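TRNA (adenine(9)-N1)-methyltransferase (Sulfolobus acidocaldarius, PDB 5A7Z) catalyses the S-adenosyl-L-methionine-dependent methylation of N1 of the adenosine at position 9 in tRNA. Local coordinates at residues Met21-Val26 with Ser47-Ala52; Ser37-Gly42 with His76-Ile81; Leu57-Leu62 with Gly97-Ile102; Leu143-Leu148 with Leu158-Ile163. All coordinates share one frame; numbering follows the deposited sequence.

Interaction 1 (Met21-Val26 with Ser47-Ala52)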
loop_
_atom_site.group_PDB
_atom_site.type_symbol
_atom_site.label_atom_id
_atom_site.label_comp_id
_atom_site.label_asym_id
_atom_site.label_seq_id
_atom_site.Cartn_x
_atom_site.Cartn_y
_atom_site.Cartn_z
HETATM N N MSE A 21 -4.121 -10.843 -1.362
HETATM C CA MSE A 21 -3.399 -9.686 -0.908
HETATM C C MSE A 21 -2.031 -10.102 -0.495
HETATM O O MSE A 21 -1.897 -11.125 0.110
HETATM C CB MSE A 21 -4.119 -9.027 0.240
HETATM C CG MSE A 21 -5.460 -8.504 -0.234
HETATM SE SE MSE A 21 -6.556 -7.714 1.163
HETATM C CE MSE A 21 -5.909 -5.910 0.924
ATOM N N THR A 22 -1.031 -9.341 -0.851
ATOM C CA THR A 22 0.346 -9.636 -0.554
ATOM C C THR A 22 0.594 -9.925 0.915
ATOM O O THR A 22 1.264 -10.895 1.262
ATOM C CB THR A 22 1.246 -8.457 -0.950
ATOM O OG1 THR A 22 1.023 -8.116 -2.325
ATOM C CG2 THR A 22 2.689 -8.832 -0.770
ATOM N N LEU A 23 0.086 -9.056 1.787
ATOM C CA LEU A 23 0.344 -9.206 3.209
ATOM C C LEU A 23 -0.411 -10.414 3.823
ATOM O O LEU A 23 0.100 -11.116 4.716
ATOM C CB LEU A 23 0.031 -7.908 3.927
ATOM C CG LEU A 23 0.603 -7.759 5.338
ATOM C CD1 LEU A 23 2.128 -7.845 5.379
ATOM C CD2 LEU A 23 0.120 -6.437 5.933
ATOM N N ALA A 24 -1.595 -10.686 3.303
ATOM C CA ALA A 24 -2.329 -11.880 3.675
ATOM C C ALA A 24 -1.559 -13.120 3.291
ATOM O O ALA A 24 -1.569 -14.107 4.008
ATOM C CB ALA A 24 -3.697 -11.887 2.999
ATOM N N LYS A 25 -0.939 -13.097 2.125
ATOM C CA LYS A 25 -0.197 -14.250 1.659
ATOM C C LYS A 25 0.959 -14.609 2.610
ATOM O O LYS A 25 1.115 -15.755 2.975
ATOM C CB LYS A 25 0.363 -13.995 0.265
ATOM C CG LYS A 25 0.987 -15.209 -0.386
ATOM C CD LYS A 25 1.970 -14.807 -1.463
ATOM C CE LYS A 25 2.287 -15.970 -2.400
ATOM N NZ LYS A 25 3.589 -16.590 -2.074
ATOM N N VAL A 26 1.753 -13.621 3.005
ATOM C CA VAL A 26 2.911 -13.892 3.867
ATOM C C VAL A 26 2.471 -14.290 5.290
ATOM O O VAL A 26 3.123 -15.097 5.954
ATOM C CB VAL A 26 3.908 -12.693 3.883
ATOM C CG1 VAL A 26 4.339 -12.352 2.470
ATOM C CG2 VAL A 26 3.301 -11.458 4.534
ATOM N N SER A 47 -9.920 -9.986 7.729
ATOM C CA SER A 47 -8.936 -9.930 6.677
ATOM C C SER A 47 -7.591 -10.182 7.332
ATOM O O SER A 47 -7.272 -9.505 8.282
ATOM C CB SER A 47 -8.947 -8.527 6.035
ATOM O OG SER A 47 -7.754 -8.256 5.344
ATOM N N LEU A 48 -6.804 -11.120 6.807
ATOM C CA LEU A 48 -5.477 -11.402 7.382
ATOM C C LEU A 48 -4.607 -10.190 7.298
ATOM O O LEU A 48 -3.646 -10.075 8.050
ATOM C CB LEU A 48 -4.768 -12.533 6.636
ATOM C CG LEU A 48 -5.256 -13.954 6.854
ATOM C CD1 LEU A 48 -4.454 -14.897 5.989
ATOM C CD2 LEU A 48 -5.136 -14.336 8.327
ATOM N N GLN A 49 -4.890 -9.306 6.346
ATOM C CA GLN A 49 -4.078 -8.091 6.196
ATOM C C GLN A 49 -4.350 -7.135 7.329
ATOM O O GLN A 49 -3.448 -6.436 7.775
ATOM C CB GLN A 49 -4.342 -7.394 4.847
ATOM C CG GLN A 49 -3.474 -6.147 4.595
ATOM C CD GLN A 49 -4.038 -4.900 5.252
ATOM O OE1 GLN A 49 -5.185 -4.879 5.645
ATOM N NE2 GLN A 49 -3.222 -3.863 5.378
ATOM N N SER A 50 -5.611 -7.077 7.755
ATOM C CA SER A 50 -6.040 -6.246 8.891
ATOM C C SER A 50 -5.447 -6.801 10.178
ATOM O O SER A 50 -5.013 -6.080 11.028
ATOM C CB SER A 50 -7.567 -6.222 8.995
ATOM O OG SER A 50 -8.172 -5.690 7.799
ATOM N N LEU A 51 -5.384 -8.099 10.287
ATOM C CA LEU A 51 -4.851 -8.687 11.478
ATOM C C LEU A 51 -3.371 -8.438 11.501
ATOM O O LEU A 51 -2.832 -8.079 12.527
ATOM C CB LEU A 51 -5.161 -10.176 11.532
ATOM C CG LEU A 51 -6.660 -10.528 11.450
ATOM C CD1 LEU A 51 -6.827 -12.034 11.616
ATOM C CD2 LEU A 51 -7.488 -9.801 12.494
ATOM N N ALA A 52 -2.716 -8.612 10.355
ATOM C CA ALA A 52 -1.264 -8.400 10.282
ATOM C C ALA A 52 -0.911 -7.001 10.725
ATOM O O ALA A 52 -0.001 -6.814 11.518
ATOM C CB ALA A 52 -0.749 -8.645 8.890
#

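Interaction 2 (Ser37-Gly42 with His76-Ile81)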
loop_
_atom_site.group_PDB
_atom_site.type_symbol
_atom_site.label_atom_id
_atom_site.label_comp_id
_atom_site.label_asym_id
_atom_site.label_seq_id
_atom_site.Cartn_x
_atom_site.Cartn_y
_atom_site.Cartn_z
ATOM N N SER A 37 -5.024 -23.235 11.121
ATOM C CA SER A 37 -6.018 -23.190 10.065
ATOM C C SER A 37 -7.187 -22.313 10.388
ATOM O O SER A 37 -8.044 -22.082 9.533
ATOM C CB SER A 37 -6.554 -24.595 9.836
ATOM O OG SER A 37 -5.628 -25.272 9.082
ATOM N N SER A 38 -7.277 -21.894 11.637
ATOM C CA SER A 38 -8.389 -21.078 12.098
ATOM C C SER A 38 -7.927 -20.156 13.153
ATOM O O SER A 38 -7.032 -20.490 13.964
ATOM C CB SER A 38 -9.470 -21.967 12.706
ATOM O OG SER A 38 -9.723 -23.008 11.835
ATOM N N ILE A 39 -8.611 -19.043 13.239
ATOM C CA ILE A 39 -8.325 -18.037 14.242
ATOM C C ILE A 39 -9.627 -17.391 14.658
ATOM O O ILE A 39 -10.439 -16.977 13.780
ATOM C CB ILE A 39 -7.396 -16.966 13.665
ATOM C CG1 ILE A 39 -6.035 -17.558 13.336
ATOM C CG2 ILE A 39 -7.229 -15.809 14.646
ATOM C CD1 ILE A 39 -5.105 -16.562 12.678
ATOM N N TYR A 40 -9.844 -17.279 15.968
ATOM C CA TYR A 40 -10.960 -16.494 16.493
ATOM C C TYR A 40 -10.548 -15.030 16.549
ATOM O O TYR A 40 -9.574 -14.696 17.196
ATOM C CB TYR A 40 -11.343 -16.966 17.888
ATOM C CG TYR A 40 -12.679 -16.420 18.371
ATOM C CD1 TYR A 40 -12.771 -15.169 18.990
ATOM C CD2 TYR A 40 -13.824 -17.166 18.254
ATOM C CE1 TYR A 40 -13.993 -14.675 19.442
ATOM C CE2 TYR A 40 -15.057 -16.675 18.670
ATOM C CZ TYR A 40 -15.144 -15.442 19.284
ATOM O OH TYR A 40 -16.383 -14.990 19.728
ATOM N N ILE A 41 -11.245 -14.175 15.779
ATOM C CA ILE A 41 -10.796 -12.817 15.510
ATOM C C ILE A 41 -11.634 -11.780 16.249
ATOM O O ILE A 41 -11.300 -10.606 16.247
ATOM C CB ILE A 41 -10.830 -12.470 13.992
ATOM C CG1 ILE A 41 -12.236 -12.626 13.396
ATOM C CG2 ILE A 41 -9.863 -13.350 13.213
ATOM C CD1 ILE A 41 -12.413 -11.871 12.101
ATOM N N GLY A 42 -12.734 -12.201 16.856
ATOM C CA GLY A 42 -13.489 -11.305 17.728
ATOM C C GLY A 42 -14.173 -10.227 16.927
ATOM O O GLY A 42 -14.899 -10.529 15.964
ATOM N N HIS A 76 -6.738 -17.138 2.254
ATOM C CA HIS A 76 -5.601 -17.965 1.984
ATOM C C HIS A 76 -5.686 -19.231 2.817
ATOM O O HIS A 76 -4.730 -19.642 3.412
ATOM C CB HIS A 76 -4.319 -17.219 2.296
ATOM C CG HIS A 76 -3.927 -16.216 1.276
ATOM N ND1 HIS A 76 -4.592 -15.032 1.109
ATOM C CD2 HIS A 76 -2.924 -16.212 0.378
ATOM C CE1 HIS A 76 -4.027 -14.345 0.144
ATOM N NE2 HIS A 76 -3.004 -15.036 -0.307
ATOM N N GLY A 77 -6.871 -19.820 2.867
ATOM C CA GLY A 77 -7.116 -21.088 3.546
ATOM C C GLY A 77 -7.171 -21.010 5.062
ATOM O O GLY A 77 -7.268 -22.030 5.723
ATOM N N ILE A 78 -7.057 -19.809 5.630
ATOM C CA ILE A 78 -7.173 -19.669 7.073
ATOM C C ILE A 78 -8.585 -19.255 7.355
ATOM O O ILE A 78 -9.031 -18.248 6.847
ATOM C CB ILE A 78 -6.227 -18.598 7.647
ATOM C CG1 ILE A 78 -4.803 -18.684 7.040
ATOM C CG2 ILE A 78 -6.215 -18.706 9.152
ATOM C CD1 ILE A 78 -4.086 -20.009 7.304
ATOM N N LYS A 79 -9.294 -20.039 8.156
ATOM C CA LYS A 79 -10.628 -19.671 8.586
ATOM C C LYS A 79 -10.601 -18.611 9.681
ATOM O O LYS A 79 -9.917 -18.775 10.727
ATOM C CB LYS A 79 -11.363 -20.898 9.116
ATOM C CG LYS A 79 -11.613 -21.991 8.091
ATOM C CD LYS A 79 -12.431 -23.098 8.746
ATOM C CE LYS A 79 -12.469 -24.371 7.927
ATOM N NZ LYS A 79 -13.611 -25.250 8.330
ATOM N N LEU A 80 -11.362 -17.535 9.468
ATOM C CA LEU A 80 -11.482 -16.469 10.469
ATOM C C LEU A 80 -12.855 -16.514 11.036
ATOM O O LEU A 80 -13.841 -16.433 10.289
ATOM C CB LEU A 80 -11.220 -15.096 9.852
ATOM C CG LEU A 80 -9.891 -14.967 9.084
ATOM C CD1 LEU A 80 -9.683 -13.581 8.504
ATOM C CD2 LEU A 80 -8.699 -15.339 9.977
ATOM N N ILE A 81 -12.939 -16.764 12.335
ATOM C CA ILE A 81 -14.206 -17.052 12.950
ATOM C C ILE A 81 -14.482 -16.139 14.082
ATOM O O ILE A 81 -13.574 -15.582 14.689
ATOM C CB ILE A 81 -14.300 -18.495 13.487
ATOM C CG1 ILE A 81 -13.377 -18.709 14.687
ATOM C CG2 ILE A 81 -14.014 -19.485 12.393
ATOM C CD1 ILE A 81 -13.492 -20.082 15.286
#

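Interaction 3 (Leu57-Leu62 with Gly97-Ile102)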
loop_
_atom_site.group_PDB
_atom_site.type_symbol
_atom_site.label_atom_id
_atom_site.label_comp_id
_atom_site.label_asym_id
_atom_site.label_seq_id
_atom_site.Cartn_x
_atom_site.Cartn_y
_atom_site.Cartn_z
ATOM N N LEU A 57 1.780 -3.355 14.332
ATOM C CA LEU A 57 1.796 -1.982 14.837
ATOM C C LEU A 57 1.203 -1.805 16.241
ATOM O O LEU A 57 1.663 -0.947 16.969
ATOM C CB LEU A 57 1.073 -1.030 13.848
ATOM C CG LEU A 57 1.724 -0.878 12.460
ATOM C CD1 LEU A 57 0.867 -0.006 11.547
ATOM C CD2 LEU A 57 3.137 -0.323 12.564
ATOM N N LYS A 58 0.190 -2.600 16.621
ATOM C CA LYS A 58 -0.688 -2.252 17.774
ATOM C C LYS A 58 -0.625 -3.190 18.974
ATOM O O LYS A 58 -1.540 -3.169 19.813
ATOM C CB LYS A 58 -2.151 -2.204 17.336
ATOM C CG LYS A 58 -2.467 -1.291 16.175
ATOM C CD LYS A 58 -2.360 0.153 16.571
ATOM C CE LYS A 58 -2.317 1.025 15.334
ATOM N NZ LYS A 58 -3.506 0.745 14.492
ATOM N N ASN A 59 0.376 -4.063 19.038
ATOM C CA ASN A 59 0.488 -5.027 20.150
ATOM C C ASN A 59 -0.653 -6.082 20.254
ATOM O O ASN A 59 -1.109 -6.436 21.354
ATOM C CB ASN A 59 0.659 -4.295 21.484
ATOM C CG ASN A 59 0.957 -5.251 22.644
ATOM O OD1 ASN A 59 1.701 -6.243 22.493
ATOM N ND2 ASN A 59 0.339 -4.992 23.785
ATOM N N TYR A 60 -1.052 -6.625 19.107
ATOM C CA TYR A 60 -1.940 -7.778 19.055
ATOM C C TYR A 60 -1.132 -9.043 18.767
ATOM O O TYR A 60 -0.100 -8.991 18.141
ATOM C CB TYR A 60 -2.990 -7.577 17.951
ATOM C CG TYR A 60 -4.091 -6.624 18.335
ATOM C CD1 TYR A 60 -3.868 -5.268 18.404
ATOM C CD2 TYR A 60 -5.347 -7.095 18.633
ATOM C CE1 TYR A 60 -4.869 -4.408 18.765
ATOM C CE2 TYR A 60 -6.362 -6.252 18.995
ATOM C CZ TYR A 60 -6.123 -4.904 19.052
ATOM O OH TYR A 60 -7.150 -4.084 19.400
ATOM N N GLY A 61 -1.629 -10.188 19.189
ATOM C CA GLY A 61 -1.080 -11.431 18.712
ATOM C C GLY A 61 -2.041 -12.549 18.969
ATOM O O GLY A 61 -3.228 -12.321 19.194
ATOM N N LEU A 62 -1.516 -13.759 18.972
ATOM C CA LEU A 62 -2.305 -14.952 19.143
ATOM C C LEU A 62 -2.247 -15.467 20.580
ATOM O O LEU A 62 -1.183 -15.469 21.222
ATOM C CB LEU A 62 -1.787 -16.047 18.201
ATOM C CG LEU A 62 -1.929 -15.775 16.688
ATOM C CD1 LEU A 62 -1.405 -16.954 15.877
ATOM C CD2 LEU A 62 -3.382 -15.470 16.310
ATOM N N GLY A 97 -1.461 -10.622 22.845
ATOM C CA GLY A 97 -1.068 -11.934 22.361
ATOM C C GLY A 97 0.351 -11.953 21.785
ATOM O O GLY A 97 0.952 -10.903 21.560
ATOM N N LYS A 98 0.864 -13.151 21.502
ATOM C CA LYS A 98 2.206 -13.295 20.967
ATOM C C LYS A 98 2.216 -13.044 19.489
ATOM O O LYS A 98 1.339 -13.478 18.791
ATOM C CB LYS A 98 2.772 -14.695 21.259
ATOM C CG LYS A 98 2.929 -14.964 22.745
ATOM C CD LYS A 98 3.532 -16.329 23.056
ATOM C CE LYS A 98 3.692 -16.516 24.570
ATOM N NZ LYS A 98 4.184 -17.869 24.948
ATOM N N LYS A 99 3.246 -12.371 19.019
ATOM C CA LYS A 99 3.478 -12.115 17.616
ATOM C C LYS A 99 4.075 -13.297 16.920
ATOM O O LYS A 99 4.797 -14.044 17.513
ATOM C CB LYS A 99 4.472 -10.997 17.473
ATOM C CG LYS A 99 4.324 -9.922 18.487
ATOM C CD LYS A 99 3.698 -8.719 17.849
ATOM C CE LYS A 99 3.672 -7.603 18.831
ATOM N NZ LYS A 99 2.287 -7.161 18.944
ATOM N N VAL A 100 3.793 -13.452 15.646
ATOM C CA VAL A 100 4.562 -14.404 14.841
ATOM C C VAL A 100 5.287 -13.639 13.756
ATOM O O VAL A 100 4.767 -12.664 13.245
ATOM C CB VAL A 100 3.682 -15.526 14.238
ATOM C CG1 VAL A 100 2.843 -16.168 15.322
ATOM C CG2 VAL A 100 2.796 -15.018 13.098
ATOM N N SER A 101 6.520 -14.039 13.480
ATOM C CA SER A 101 7.336 -13.419 12.452
ATOM C C SER A 101 6.760 -13.683 11.088
ATOM O O SER A 101 6.425 -14.820 10.767
ATOM C CB SER A 101 8.733 -14.016 12.465
ATOM O OG SER A 101 9.424 -13.622 13.616
ATOM N N ILE A 102 6.688 -12.652 10.262
ATOM C CA ILE A 102 6.335 -12.859 8.873
ATOM C C ILE A 102 7.308 -12.138 7.948
ATOM O O ILE A 102 7.933 -11.153 8.329
ATOM C CB ILE A 102 4.883 -12.429 8.589
ATOM C CG1 ILE A 102 4.693 -10.935 8.765
ATOM C CG2 ILE A 102 3.940 -13.166 9.497
ATOM C CD1 ILE A 102 3.330 -10.463 8.323
#

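Interaction 4 (Leu143-Leu148 with Leu158-Ile163)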
loop_
_atom_site.group_PDB
_atom_site.type_symbol
_atom_site.label_atom_id
_atom_site.label_comp_id
_atom_site.label_asym_id
_atom_site.label_seq_id
_atom_site.Cartn_x
_atom_site.Cartn_y
_atom_site.Cartn_z
ATOM N N LEU A 143 -1.260 -2.521 2.625
ATOM C CA LEU A 143 -0.006 -3.167 2.912
ATOM C C LEU A 143 0.436 -2.828 4.312
ATOM O O LEU A 143 -0.296 -3.041 5.213
ATOM C CB LEU A 143 1.038 -2.729 1.900
ATOM C CG LEU A 143 0.784 -3.144 0.462
ATOM C CD1 LEU A 143 1.482 -2.330 -0.599
ATOM C CD2 LEU A 143 0.961 -4.624 0.233
ATOM N N TRP A 144 1.627 -2.279 4.471
ATOM C CA TRP A 144 2.044 -1.715 5.727
ATOM C C TRP A 144 2.993 -0.561 5.487
ATOM O O TRP A 144 3.392 -0.341 4.369
ATOM C CB TRP A 144 2.620 -2.774 6.651
ATOM C CG TRP A 144 4.024 -3.016 6.513
ATOM C CD1 TRP A 144 4.645 -3.539 5.465
ATOM C CD2 TRP A 144 5.014 -2.730 7.466
ATOM N NE1 TRP A 144 5.974 -3.608 5.678
ATOM C CE2 TRP A 144 6.230 -3.111 6.917
ATOM C CE3 TRP A 144 4.997 -2.180 8.736
ATOM C CZ2 TRP A 144 7.411 -2.961 7.585
ATOM C CZ3 TRP A 144 6.163 -2.043 9.393
ATOM C CH2 TRP A 144 7.355 -2.434 8.822
ATOM N N ASP A 145 3.301 0.185 6.540
ATOM C CA ASP A 145 4.183 1.349 6.464
ATOM C C ASP A 145 5.393 1.145 5.559
ATOM O O ASP A 145 5.815 2.036 4.901
ATOM C CB ASP A 145 4.724 1.783 7.837
ATOM C CG ASP A 145 3.649 2.128 8.841
ATOM O OD1 ASP A 145 2.543 1.619 8.755
ATOM O OD2 ASP A 145 3.924 2.904 9.735
ATOM N N GLY A 146 5.966 -0.043 5.593
ATOM C CA GLY A 146 7.320 -0.271 5.038
ATOM C C GLY A 146 7.322 -0.289 3.526
ATOM O O GLY A 146 8.376 -0.295 2.902
ATOM N N ASN A 147 6.136 -0.285 2.944
ATOM C CA ASN A 147 5.958 -0.260 1.509
ATOM C C ASN A 147 5.807 1.155 1.014
ATOM O O ASN A 147 5.602 1.379 -0.119
ATOM C CB ASN A 147 4.735 -1.065 1.097
ATOM C CG ASN A 147 4.895 -2.551 1.304
ATOM O OD1 ASN A 147 4.427 -3.094 2.255
ATOM N ND2 ASN A 147 5.542 -3.193 0.405
ATOM N N LEU A 148 5.894 2.104 1.902
ATOM C CA LEU A 148 5.807 3.484 1.566
ATOM C C LEU A 148 7.173 4.103 1.791
ATOM O O LEU A 148 7.804 3.883 2.837
ATOM C CB LEU A 148 4.769 4.175 2.452
ATOM C CG LEU A 148 4.527 5.656 2.199
ATOM C CD1 LEU A 148 3.976 5.913 0.790
ATOM C CD2 LEU A 148 3.530 6.166 3.257
ATOM N N LEU A 158 6.954 9.904 9.591
ATOM C CA LEU A 158 5.654 9.416 9.173
ATOM C C LEU A 158 5.496 7.924 9.479
ATOM O O LEU A 158 5.768 7.095 8.659
ATOM C CB LEU A 158 5.510 9.604 7.680
ATOM C CG LEU A 158 4.206 9.294 6.991
ATOM C CD1 LEU A 158 3.184 10.350 7.300
ATOM C CD2 LEU A 158 4.417 9.220 5.510
ATOM N N GLY A 159 5.054 7.596 10.673
ATOM C CA GLY A 159 5.011 6.227 11.102
ATOM C C GLY A 159 6.303 5.532 10.823
ATOM O O GLY A 159 7.343 6.076 11.030
ATOM N N ARG A 160 6.214 4.325 10.294
ATOM C CA ARG A 160 7.369 3.518 9.938
ATOM C C ARG A 160 7.733 3.492 8.463
ATOM O O ARG A 160 8.416 2.612 8.007
ATOM C CB ARG A 160 7.116 2.102 10.360
ATOM C CG ARG A 160 6.571 2.039 11.736
ATOM C CD ARG A 160 7.717 2.004 12.666
ATOM N NE ARG A 160 7.982 0.627 12.945
ATOM C CZ ARG A 160 9.159 0.040 12.809
ATOM N NH1 ARG A 160 10.224 0.714 12.397
ATOM N NH2 ARG A 160 9.255 -1.242 13.104
ATOM N N ALA A 161 7.251 4.464 7.729
ATOM C CA ALA A 161 7.571 4.579 6.336
ATOM C C ALA A 161 9.066 4.814 6.159
ATOM O O ALA A 161 9.733 5.273 7.068
ATOM C CB ALA A 161 6.772 5.717 5.734
ATOM N N ASN A 162 9.600 4.479 4.992
ATOM C CA ASN A 162 11.021 4.758 4.698
ATOM C C ASN A 162 11.198 6.205 4.270
ATOM O O ASN A 162 10.538 6.681 3.334
ATOM C CB ASN A 162 11.545 3.818 3.602
ATOM C CG ASN A 162 11.192 2.378 3.869
ATOM O OD1 ASN A 162 10.291 1.836 3.242
ATOM N ND2 ASN A 162 11.841 1.775 4.870
ATOM N N ILE A 163 12.077 6.907 4.970
ATOM C CA ILE A 163 12.332 8.324 4.712
ATOM C C ILE A 163 13.776 8.501 4.268
ATOM O O ILE A 163 14.709 8.238 5.041
ATOM C CB ILE A 163 12.112 9.149 5.981
ATOM C CG1 ILE A 163 10.726 8.865 6.580
ATOM C CG2 ILE A 163 12.284 10.623 5.684
ATOM C CD1 ILE A 163 9.571 9.391 5.760
#

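Interaction 1 (Met21-Val26 with Ser47-Ala52)
Two helices of the N-terminal part of the chain meet near their first turns, where Leu23 and Ala24 of one pack on Leu48, Gln49 and Ala52 of the other. The short axes of 22-26 and 48-52 pass 8.1 Å apart at 78°, almost perpendicular. Small residues allow this closeness: Ala24 CB sits 3.8 Å from Leu48 CB, while Leu48 CD1 reaches to 3.6 Å from Ala24 O. Leu23 fills the space alongside. Its CG is anti to the backbone N (chi1 -164°), which directs CD2 between Ala52 CB and Gln49 CG, each 3.8 Å from it. Ala52 leaves room for that branch. Met21, a selenomethionine in this crystal, closes the edge with SE 4.3 Å from Gln49 CB. No hydrogen bond joins the two segments. Gln49 instead lends only its aliphatic part to the contact; its chain bends at chi2 and NE2 donates to the carbonyl oxygens of Arg140 and Leu143, which suits a long amide in a buried place. Ser47 caps its own helix through a weak bond from Ser50 N to OG. Beyond the crossing, Leu48 continues onto Ile78 and Leu80 of strand 78-82, and Met21 leans on helix 242-255.

Interaction 2 (Ser37-Gly42 with His76-Ile81)
Ser37 O accepts the first of four backbone hydrogen bonds that zip strand 38-40 to strand 78-81 as a parallel pair. Lys79 N gives to Ser37 O at 2.8 Å, and Ile39 N gives to Lys79 O at the same length. The ladder goes on from Ile81 N to Ile39 O, 2.9 Å with a nearly straight N-H...O angle of 170°, and ends with Ile41 N on Ile81 O. Ile39, Lys79 and Ile81 each use both N and O across the pair; Leu80 bonds through its backbone with Ile72 and Thr73 of strand 60-75, and Tyr40 with Tyr91 and Phe93. The carbonyl of Ile81 also lies over one face of the Tyr40 ring, offset toward the rim, while Tyr40 CD2 packs 3.9 Å from Ile81 CG1. Tyrosine suits this partly exposed face: its OH donates to Gly83 O and its ring makes a cation-pi contact with Arg67. Lys79 lays its CB beside Ser38 OG, and its extended chain carries NZ away to a salt bridge with Glu87.

On the face that carries Ile39 and Leu80 the contacts between the two segments are aliphatic, and Ile41 just beyond the strand joins them. Ile41 holds CG1 between its backbone N and carbonyl carbon (chi1 58°), leaving CG2 to meet Leu80 CD2 at 4.0 Å. With an alanine here, CG1, CG2 and CD1 would be gone, and a gap would probably open beside Leu80 and Leu51. Leu48 and Leu51 of helix 48-57 cover this face, and strand 60-75 flanks 78-82 on its other edge, antiparallel to it.

Interaction 3 (Leu57-Leu62 with Gly97-Ile102)
Gly61 and Gly97 bring their backbones to a CA-CA distance of only 3.7 Å where the touching parts, 59-62 and 97-100, run in directions 81° apart, and just beyond them Leu62 and Lys98 form a single antiparallel bridge of the hydrogen-bonded kind. Leu62 N donates to Lys98 O at 2.9 Å, and Lys98 N returns a bond to Leu62 O at 3.1 Å, approaching from above the carbonyl plane. Glycine suits both close points, since a CB on Gly61 would run into Lys98 O and one on Gly97 into Gly61 C. The bare Gly61 CA instead rests 3.2 Å from Lys98 O in a CA-H...O contact.

Among the side chains, Lys99 supplies the polar contact. Its CB points away from segment 57-62, but bends at chi2 (-105°) and chi4 (-124°) fold the chain back until NZ donates to Tyr60 O at 3.1 Å, again from above the carbonyl plane. Met55 O accepts a second bond from the same NZ, near the end of helix 48-57, where carbonyl groups lack helical partners and an ammonium group is a fitting donor. The Asn59 side chain crosses that of Lys99 at about a right angle, with OD1 3.7 Å from NZ. On the other flank, Leu62 CD1 makes a loose apolar contact with Val100 CG1 at 4.4 Å.

This surface contact ties the start of strand 60-75 to the loop after strand 91-95. The ring of Phe93 of that strand meets that of Tyr60, nearly parallel to it, and Phe93 also touches Leu62, while Val100 and Ile102 lead the loop onto helix 22-33.

Interaction 4 (Leu143-Leu148 with Leu158-Ile163)
Asp145 grips the tight turn 158-161 through a single carboxylate oxygen: OD2 accepts from Arg160 N at 2.8 Å, on its anti lone pair and with an N-H...O angle of 165°. Around this bond packing is close. Asp145 CB lies 3.5 Å from Arg160 CB, and Gly159 takes the positive phi of the type II' turn, where a CB would also strike Asp145 OD2. Asp145 O receives Ala161 CA in a CA-H...O contact, and Asn162 N donates to Leu148 O at 2.9 Å, in the carbonyl plane. Leu148, its chi1 at -179° turning CG away from the backbone N, sends CD2 between Leu158 CD2 at 3.9 Å and Ala161 CB; alanine is small enough to let it in.

The exposed side is looser. Arg160 turns its guanidinium away, leaving NE 5.7 Å from Asp145 OD2. Trp144 CZ3 comes no nearer than 4.4 Å, to Arg160 CB, while Gly146 N of its own segment lies over the centre of one face of its ring. The carboxylate's other oxygen, OD1, forms a salt bridge with Arg140. With an alanine in place of Asp145 the turn amide would probably be left without its acceptor and Arg140 without its counter-charge.

The contact joins the 3-10 turn after helix 122-142 to strand 162-164, which lies parallel to strand 148-151 in the sheet of the methyltransferase domain; Leu158 packs back on helix 122-142.

How the interactions relate
Interactions 1, 2 and 3 pack together as one N-terminal cluster, touching one another, and interaction 4 belongs to the SPOUT methyltransferase domain. The helices of interaction 1 back the sheet of interaction 2, centres 12 Å apart, with Leu51 CD1 3.7 Å from Ile41 CG2. Interactions 2 and 3 reach the same sheet, where Ile39 CD1 lies 4.2 Å from Leu62 CD2. Interaction 4 is about 27 Å from interaction 2, centre to centre, but meets the other two: Gln49 NE2 lies 3.0 Å from Leu143 O, and Leu57 CD1 is 3.6 Å from Asp145 OD1. Helix 48-57 thus meets interaction 4 with residues near both its ends, and helix 22-33 adds Leu23 CD2, 3.5 Å from Leu143 O.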